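Local structure of Rna-directed RNA polymerase (Infectious pancreatic necrosis virus, 3ZED) at residues K39-D43 and S163-L168; L355-F361 and L560-S564. The protein binds the capsid protein VP3 and probably acts as the viral RNA-dependent RNA polymerase, found both free and covalently attached to the genomic RNA. The contacts are given in a common frame with arbitrary orientation. Numbering follows the deposited sequence.

The two contacts lie far apart in the polymerase, their centres about 35 Å from each other and their nearest atoms about 24 Å apart. They follow one another along the chain: contact 1 brings together segments separated by 119 residues, and closes before contact 2 opens. Contact 1, about 26 Å from the chain centre, ties the N-terminal segment before helix 45-54 to the start of helix 164-179. Contact 2, about 14 Å from the centre, joins a palm loop before helix 364-377 to the hairpin of strands 556-560 and 563-568, probably part of the thumb. Contact 1 centres on one carboxylate with an apolar patch beside it; contact 2 is an apolar joint between palm and thumb.

Contact 1 (K39-D43 and S163-L168); sequences KDPLD and SYSGQL
This is a partly buried contact between a loop and a helix start, about 26 Å from the chain centre: 39-43, just before helix 45-54, lies against the first turn of helix 164-179. Leu-42 faces Ser-165 and Asp-43 faces Tyr-164, with CA-CA distances of 5.8 and 5.7 Å. Asp-40 to Asp-43 form a type I beta turn, and Asp-40 (chi1 t) directs its carboxylate at first-turn amides that have no helix carbonyl to bond. Asp-40 OD2 accepts from Ser-165 N at 3.1 Å and, weakly, from Tyr-164 N at 3.0 Å; Asp-40 OD1 accepts from Ser-165 OG at 2.6 Å. Asp-40 OD1 also accepts from Leu-42 N at 3.1 Å, an Asx turn, so one short acid braces its own loop while meeting the positive end of the helix dipole. Ser-163 is the N-cap, Ser-163 OG accepting from Gly-166 N at 3.1 Å and also hydrogen-bonded to Asp-315. Beside this polar cluster Leu-42 CB packs on Leu-168 CD1 at 3.8 Å, near Phe-51 of helix 45-54, and Tyr-164 CD2 lies 3.7 Å from Asp-43 CB.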
ATOM      1  N   LYS B  39     -29.894  -2.229  12.870  1.00 61.74           N
ATOM      2  CA  LYS B  39     -30.447  -2.068  11.528  1.00 63.34           C
ATOM      3  C   LYS B  39     -29.813  -0.804  10.936  1.00 66.01           C
ATOM      4  O   LYS B  39     -29.564   0.160  11.679  1.00 65.10           O
ATOM      5  CB  LYS B  39     -31.984  -1.987  11.553  1.00 68.86           C
ATOM      6  CG  LYS B  39     -32.671  -3.278  12.011  1.00 89.90           C
ATOM      7  CD  LYS B  39     -34.153  -3.052  12.324  1.00103.54           C
ATOM      8  CE  LYS B  39     -34.803  -4.199  13.070  1.00118.77           C
ATOM      9  NZ  LYS B  39     -35.206  -5.307  12.163  1.00129.52           N
ATOM     10  N   ASP B  40     -29.435  -0.852   9.652  1.00 60.58           N
ATOM     11  CA  ASP B  40     -28.752   0.266   9.015  1.00 58.51           C
ATOM     12  C   ASP B  40     -29.760   1.145   8.276  1.00 64.56           C
ATOM     13  O   ASP B  40     -30.238   0.731   7.215  1.00 66.36           O
ATOM     14  CB  ASP B  40     -27.665  -0.253   8.063  1.00 58.03           C
ATOM     15  CG  ASP B  40     -26.673   0.792   7.600  1.00 63.65           C
ATOM     16  OD1 ASP B  40     -27.000   2.001   7.660  1.00 64.28           O
ATOM     17  OD2 ASP B  40     -25.578   0.407   7.165  1.00 67.50           O
ATOM     18  N   PRO B  41     -30.076   2.371   8.784  1.00 60.19           N
ATOM     19  CA  PRO B  41     -31.075   3.214   8.096  1.00 60.80           C
ATOM     20  C   PRO B  41     -30.584   3.798   6.775  1.00 64.17           C
ATOM     21  O   PRO B  41     -31.401   4.318   6.040  1.00 65.63           O
ATOM     22  CB  PRO B  41     -31.374   4.322   9.112  1.00 62.25           C
ATOM     23  CG  PRO B  41     -30.164   4.418   9.932  1.00 65.17           C
ATOM     24  CD  PRO B  41     -29.591   3.020  10.022  1.00 60.07           C
ATOM     25  N   LEU B  42     -29.283   3.701   6.459  1.00 59.54           N
ATOM     26  CA  LEU B  42     -28.761   4.247   5.198  1.00 59.50           C
ATOM     27  C   LEU B  42     -28.411   3.135   4.179  1.00 64.84           C
ATOM     28  O   LEU B  42     -27.654   3.403   3.251  1.00 63.45           O
ATOM     29  CB  LEU B  42     -27.519   5.149   5.433  1.00 57.51           C
ATOM     30  CG  LEU B  42     -27.582   6.268   6.500  1.00 60.81           C
ATOM     31  CD1 LEU B  42     -26.201   6.911   6.696  1.00 57.68           C
ATOM     32  CD2 LEU B  42     -28.644   7.315   6.174  1.00 62.97           C
ATOM     33  N   ASP B  43     -28.999   1.919   4.310  1.00 64.25           N
ATOM     34  CA  ASP B  43     -28.719   0.786   3.408  1.00 64.94           C
ATOM     35  C   ASP B  43     -29.534   0.835   2.086  1.00 71.58           C
ATOM     36  O   ASP B  43     -29.636  -0.176   1.380  1.00 72.09           O
ATOM     37  CB  ASP B  43     -28.938  -0.565   4.128  1.00 67.23           C
ATOM     38  CG  ASP B  43     -30.377  -0.933   4.476  1.00 78.81           C
ATOM     39  OD1 ASP B  43     -31.274  -0.064   4.328  1.00 80.03           O
ATOM     40  OD2 ASP B  43     -30.605  -2.084   4.897  1.00 84.04           O
ATOM     41  N   SER B 163     -20.506  -1.446   7.930  1.00 43.42           N
ATOM     42  CA  SER B 163     -21.856  -1.158   7.434  1.00 45.03           C
ATOM     43  C   SER B 163     -21.845  -0.056   6.387  1.00 48.32           C
ATOM     44  O   SER B 163     -20.806   0.567   6.175  1.00 46.16           O
ATOM     45  CB  SER B 163     -22.767  -0.750   8.596  1.00 47.91           C
ATOM     46  OG  SER B 163     -22.375   0.476   9.196  1.00 48.03           O
ATOM     47  N   TYR B 164     -23.001   0.193   5.740  1.00 48.02           N
ATOM     48  CA  TYR B 164     -23.158   1.287   4.766  1.00 48.00           C
ATOM     49  C   TYR B 164     -22.979   2.637   5.481  1.00 49.85           C
ATOM     50  O   TYR B 164     -22.248   3.480   4.984  1.00 48.40           O
ATOM     51  CB  TYR B 164     -24.524   1.229   4.063  1.00 51.09           C
ATOM     52  CG  TYR B 164     -24.610   0.260   2.903  1.00 52.87           C
ATOM     53  CD1 TYR B 164     -23.918   0.497   1.717  1.00 54.09           C
ATOM     54  CD2 TYR B 164     -25.451  -0.850   2.959  1.00 54.66           C
ATOM     55  CE1 TYR B 164     -24.027  -0.371   0.632  1.00 55.38           C
ATOM     56  CE2 TYR B 164     -25.573  -1.719   1.878  1.00 56.30           C
ATOM     57  CZ  TYR B 164     -24.867  -1.471   0.713  1.00 61.35           C
ATOM     58  OH  TYR B 164     -25.007  -2.330  -0.345  1.00 60.85           O
ATOM     59  N   SER B 165     -23.607   2.812   6.670  1.00 46.80           N
ATOM     60  CA  SER B 165     -23.485   4.027   7.483  1.00 46.67           C
ATOM     61  C   SER B 165     -22.003   4.287   7.827  1.00 50.06           C
ATOM     62  O   SER B 165     -21.526   5.421   7.699  1.00 49.13           O
ATOM     63  CB  SER B 165     -24.320   3.915   8.756  1.00 48.97           C
ATOM     64  OG  SER B 165     -25.701   4.112   8.504  1.00 59.78           O
ATOM     65  N   GLY B 166     -21.304   3.223   8.258  1.00 45.27           N
ATOM     66  CA  GLY B 166     -19.876   3.268   8.559  1.00 43.10           C
ATOM     67  C   GLY B 166     -19.079   3.789   7.372  1.00 47.10           C
ATOM     68  O   GLY B 166     -18.321   4.755   7.527  1.00 46.28           O
ATOM     69  N   GLN B 167     -19.332   3.212   6.145  1.00 42.60           N
ATOM     70  CA  GLN B 167     -18.688   3.594   4.880  1.00 41.31           C
ATOM     71  C   GLN B 167     -18.990   5.043   4.499  1.00 45.05           C
ATOM     72  O   GLN B 167     -18.084   5.769   4.096  1.00 42.64           O
ATOM     73  CB  GLN B 167     -19.130   2.665   3.722  1.00 43.19           C
ATOM     74  CG  GLN B 167     -18.582   1.246   3.800  1.00 43.65           C
ATOM     75  CD  GLN B 167     -18.794   0.529   2.497  1.00 51.52           C
ATOM     76  OE1 GLN B 167     -19.837  -0.074   2.263  1.00 46.59           O
ATOM     77  NE2 GLN B 167     -17.824   0.610   1.601  1.00 41.30           N
ATOM     78  N   LEU B 168     -20.264   5.460   4.627  1.00 45.07           N
ATOM     79  CA  LEU B 168     -20.729   6.806   4.276  1.00 46.07           C
ATOM     80  C   LEU B 168     -20.134   7.869   5.219  1.00 50.33           C
ATOM     81  O   LEU B 168     -19.668   8.906   4.738  1.00 50.45           O
ATOM     82  CB  LEU B 168     -22.265   6.857   4.263  1.00 47.79           C
ATOM     83  CG  LEU B 168     -22.934   6.048   3.130  1.00 53.09           C
ATOM     84  CD1 LEU B 168     -24.416   5.848   3.388  1.00 54.53           C
ATOM     85  CD2 LEU B 168     -22.719   6.693   1.776  1.00 53.16           C
TER

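Contact 2 (L355-F361 and L560-S564); sequences LYGFSPF and LLGWS
This buried contact packs a palm loop against a beta hairpin, probably of the thumb, with a two-residue (2:2) type I' turn. The turn, Leu-560 to Trp-563, joins strands 556-560 and 563-568 and is closed by Trp-563 N to Leu-560 O at 3.0 Å and Leu-560 N to Trp-563 O at 2.9 Å. Leu-561 and Gly-562 both have positive phi; a CB on Gly-562 would clash with the preceding carbonyl. Across from it, Leu-355 to Phe-358 make a type II turn with Gly-357 at phi 75°. Leu-355 and Phe-358 point toward the hairpin, Tyr-356 away. The backbones stay apart, Phe-358 CA 9.0 Å from Leu-561 CA and Pro-360 CA 7.6 Å from Trp-563 CA, so bulky side chains fill the gap. Leu-561 CD1 pushes into the notch between Leu-355 CB, at 4.4 Å, and Phe-358 CD2, at 4.0 Å. Leu-560 CD2 lies 3.7 Å from Phe-358 CZ, and Leu-560 CD1 3.9 Å from Leu-355 CD1, with Ile-368 of helix 364-377 touching both leucines. Trp-563 (chi1 m) offers one broad indole face to two neighbours. Phe-361 turns its edge to the six-membered ring in a T-shaped pair, centroids 5.2 Å apart and planes at 82°. On the same face the compact Pro-360 makes a CH-pi contact, Pro-360 CG 3.5 Å from the centroid of the Trp-563 five-membered ring and 7° off its normal.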
ATOM      1  N   LEU B 355      12.022   2.969   5.138  1.00 35.97           N
ATOM      2  CA  LEU B 355      11.772   1.658   5.734  1.00 35.61           C
ATOM      3  C   LEU B 355      11.192   0.687   4.675  1.00 38.67           C
ATOM      4  O   LEU B 355      10.760  -0.402   5.036  1.00 37.55           O
ATOM      5  CB  LEU B 355      10.805   1.775   6.940  1.00 34.99           C
ATOM      6  CG  LEU B 355      11.388   2.282   8.269  1.00 38.58           C
ATOM      7  CD1 LEU B 355      10.288   2.754   9.196  1.00 36.50           C
ATOM      8  CD2 LEU B 355      12.255   1.231   8.944  1.00 39.80           C
ATOM      9  N   TYR B 356      11.178   1.079   3.369  1.00 36.25           N
ATOM     10  CA  TYR B 356      10.621   0.236   2.308  1.00 36.11           C
ATOM     11  C   TYR B 356      11.270  -1.163   2.278  1.00 41.20           C
ATOM     12  O   TYR B 356      12.492  -1.296   2.217  1.00 39.31           O
ATOM     13  CB  TYR B 356      10.735   0.904   0.922  1.00 38.50           C
ATOM     14  CG  TYR B 356      10.119   0.052  -0.173  1.00 40.78           C
ATOM     15  CD1 TYR B 356       8.742  -0.126  -0.253  1.00 42.57           C
ATOM     16  CD2 TYR B 356      10.916  -0.662  -1.060  1.00 42.52           C
ATOM     17  CE1 TYR B 356       8.173  -0.939  -1.233  1.00 42.57           C
ATOM     18  CE2 TYR B 356      10.358  -1.474  -2.048  1.00 43.89           C
ATOM     19  CZ  TYR B 356       8.983  -1.602  -2.137  1.00 49.01           C
ATOM     20  OH  TYR B 356       8.414  -2.402  -3.106  1.00 51.12           O
ATOM     21  N   GLY B 357      10.421  -2.186   2.309  1.00 40.28           N
ATOM     22  CA  GLY B 357      10.835  -3.586   2.283  1.00 40.19           C
ATOM     23  C   GLY B 357      11.408  -4.082   3.603  1.00 42.76           C
ATOM     24  O   GLY B 357      11.964  -5.181   3.646  1.00 40.87           O
ATOM     25  N   PHE B 358      11.251  -3.295   4.706  1.00 38.25           N
ATOM     26  CA  PHE B 358      11.780  -3.698   6.013  1.00 37.60           C
ATOM     27  C   PHE B 358      11.050  -4.902   6.577  1.00 39.68           C
ATOM     28  O   PHE B 358       9.831  -4.979   6.504  1.00 38.34           O
ATOM     29  CB  PHE B 358      11.712  -2.550   7.035  1.00 38.23           C
ATOM     30  CG  PHE B 358      11.972  -2.936   8.485  1.00 38.11           C
ATOM     31  CD1 PHE B 358      13.263  -3.138   8.946  1.00 40.62           C
ATOM     32  CD2 PHE B 358      10.922  -3.075   9.387  1.00 37.76           C
ATOM     33  CE1 PHE B 358      13.498  -3.481  10.273  1.00 41.26           C
ATOM     34  CE2 PHE B 358      11.158  -3.411  10.720  1.00 39.90           C
ATOM     35  CZ  PHE B 358      12.444  -3.579  11.162  1.00 38.97           C
ATOM     36  N   SER B 359      11.811  -5.803   7.186  1.00 34.76           N
ATOM     37  CA  SER B 359      11.313  -6.940   7.941  1.00 33.59           C
ATOM     38  C   SER B 359      12.003  -6.923   9.312  1.00 37.30           C
ATOM     39  O   SER B 359      13.231  -6.778   9.355  1.00 36.89           O
ATOM     40  CB  SER B 359      11.586  -8.252   7.215  1.00 35.55           C
ATOM     41  OG  SER B 359      11.211  -9.324   8.064  1.00 43.14           O
ATOM     42  N   PRO B 360      11.261  -7.046  10.439  1.00 32.92           N
ATOM     43  CA  PRO B 360      11.945  -7.036  11.749  1.00 32.44           C
ATOM     44  C   PRO B 360      12.613  -8.383  12.050  1.00 35.13           C
ATOM     45  O   PRO B 360      13.439  -8.479  12.961  1.00 33.02           O
ATOM     46  CB  PRO B 360      10.808  -6.740  12.737  1.00 33.36           C
ATOM     47  CG  PRO B 360       9.566  -7.332  12.075  1.00 36.93           C
ATOM     48  CD  PRO B 360       9.789  -7.211  10.578  1.00 32.80           C
ATOM     49  N   PHE B 361      12.242  -9.417  11.285  1.00 32.99           N
ATOM     50  CA  PHE B 361      12.767 -10.762  11.452  1.00 34.40           C
ATOM     51  C   PHE B 361      14.159 -10.889  10.836  1.00 38.34           C
ATOM     52  O   PHE B 361      14.634  -9.960  10.173  1.00 37.47           O
ATOM     53  CB  PHE B 361      11.778 -11.801  10.891  1.00 35.79           C
ATOM     54  CG  PHE B 361      10.514 -11.820  11.723  1.00 36.30           C
ATOM     55  CD1 PHE B 361      10.519 -12.337  13.022  1.00 38.66           C
ATOM     56  CD2 PHE B 361       9.341 -11.256  11.241  1.00 36.56           C
ATOM     57  CE1 PHE B 361       9.368 -12.291  13.816  1.00 38.87           C
ATOM     58  CE2 PHE B 361       8.201 -11.219  12.025  1.00 38.35           C
ATOM     59  CZ  PHE B 361       8.219 -11.741  13.309  1.00 37.25           C
ATOM     60  N   LEU B 560       7.127   0.099  15.606  1.00 34.17           N
ATOM     61  CA  LEU B 560       7.775   0.236  14.314  1.00 33.66           C
ATOM     62  C   LEU B 560       7.059  -0.677  13.353  1.00 37.23           C
ATOM     63  O   LEU B 560       7.266  -1.886  13.384  1.00 36.63           O
ATOM     64  CB  LEU B 560       9.272  -0.109  14.434  1.00 34.28           C
ATOM     65  CG  LEU B 560      10.113   0.078  13.151  1.00 38.83           C
ATOM     66  CD1 LEU B 560      10.406   1.558  12.892  1.00 39.55           C
ATOM     67  CD2 LEU B 560      11.398  -0.678  13.259  1.00 40.88           C
ATOM     68  N   LEU B 561       6.137  -0.103  12.555  1.00 34.13           N
ATOM     69  CA  LEU B 561       5.299  -0.859  11.612  1.00 34.11           C
ATOM     70  C   LEU B 561       4.554  -2.000  12.360  1.00 37.16           C
ATOM     71  O   LEU B 561       4.371  -3.085  11.818  1.00 35.33           O
ATOM     72  CB  LEU B 561       6.102  -1.391  10.389  1.00 34.08           C
ATOM     73  CG  LEU B 561       7.004  -0.370   9.657  1.00 40.10           C
ATOM     74  CD1 LEU B 561       7.680  -0.992   8.462  1.00 39.68           C
ATOM     75  CD2 LEU B 561       6.218   0.854   9.224  1.00 44.52           C
ATOM     76  N   GLY B 562       4.134  -1.709  13.601  1.00 36.32           N
ATOM     77  CA  GLY B 562       3.405  -2.642  14.458  1.00 35.49           C
ATOM     78  C   GLY B 562       4.239  -3.539  15.347  1.00 37.88           C
ATOM     79  O   GLY B 562       3.689  -4.422  16.002  1.00 37.79           O
ATOM     80  N   TRP B 563       5.551  -3.329  15.403  1.00 34.89           N
ATOM     81  CA  TRP B 563       6.432  -4.178  16.212  1.00 34.20           C
ATOM     82  C   TRP B 563       7.123  -3.435  17.360  1.00 36.67           C
ATOM     83  O   TRP B 563       7.552  -2.292  17.211  1.00 35.55           O
ATOM     84  CB  TRP B 563       7.535  -4.816  15.329  1.00 32.74           C
ATOM     85  CG  TRP B 563       7.005  -5.571  14.154  1.00 32.70           C
ATOM     86  CD1 TRP B 563       6.872  -5.109  12.872  1.00 35.38           C
ATOM     87  CD2 TRP B 563       6.450  -6.894  14.167  1.00 32.09           C
ATOM     88  NE1 TRP B 563       6.298  -6.075  12.074  1.00 33.85           N
ATOM     89  CE2 TRP B 563       6.008  -7.177  12.848  1.00 35.80           C
ATOM     90  CE3 TRP B 563       6.300  -7.884  15.163  1.00 32.46           C
ATOM     91  CZ2 TRP B 563       5.438  -8.411  12.498  1.00 34.15           C
ATOM     92  CZ3 TRP B 563       5.747  -9.106  14.810  1.00 34.05           C
ATOM     93  CH2 TRP B 563       5.308  -9.355  13.496  1.00 34.76           C
ATOM     94  N   SER B 564       7.249  -4.130  18.493  1.00 32.22           N
ATOM     95  CA  SER B 564       8.014  -3.727  19.681  1.00 31.62           C
ATOM     96  C   SER B 564       9.292  -4.550  19.707  1.00 32.85           C
ATOM     97  O   SER B 564       9.379  -5.579  19.012  1.00 30.95           O
ATOM     98  CB  SER B 564       7.220  -3.958  20.966  1.00 35.48           C
ATOM     99  OG  SER B 564       6.050  -3.171  21.015  1.00 46.56           O
TER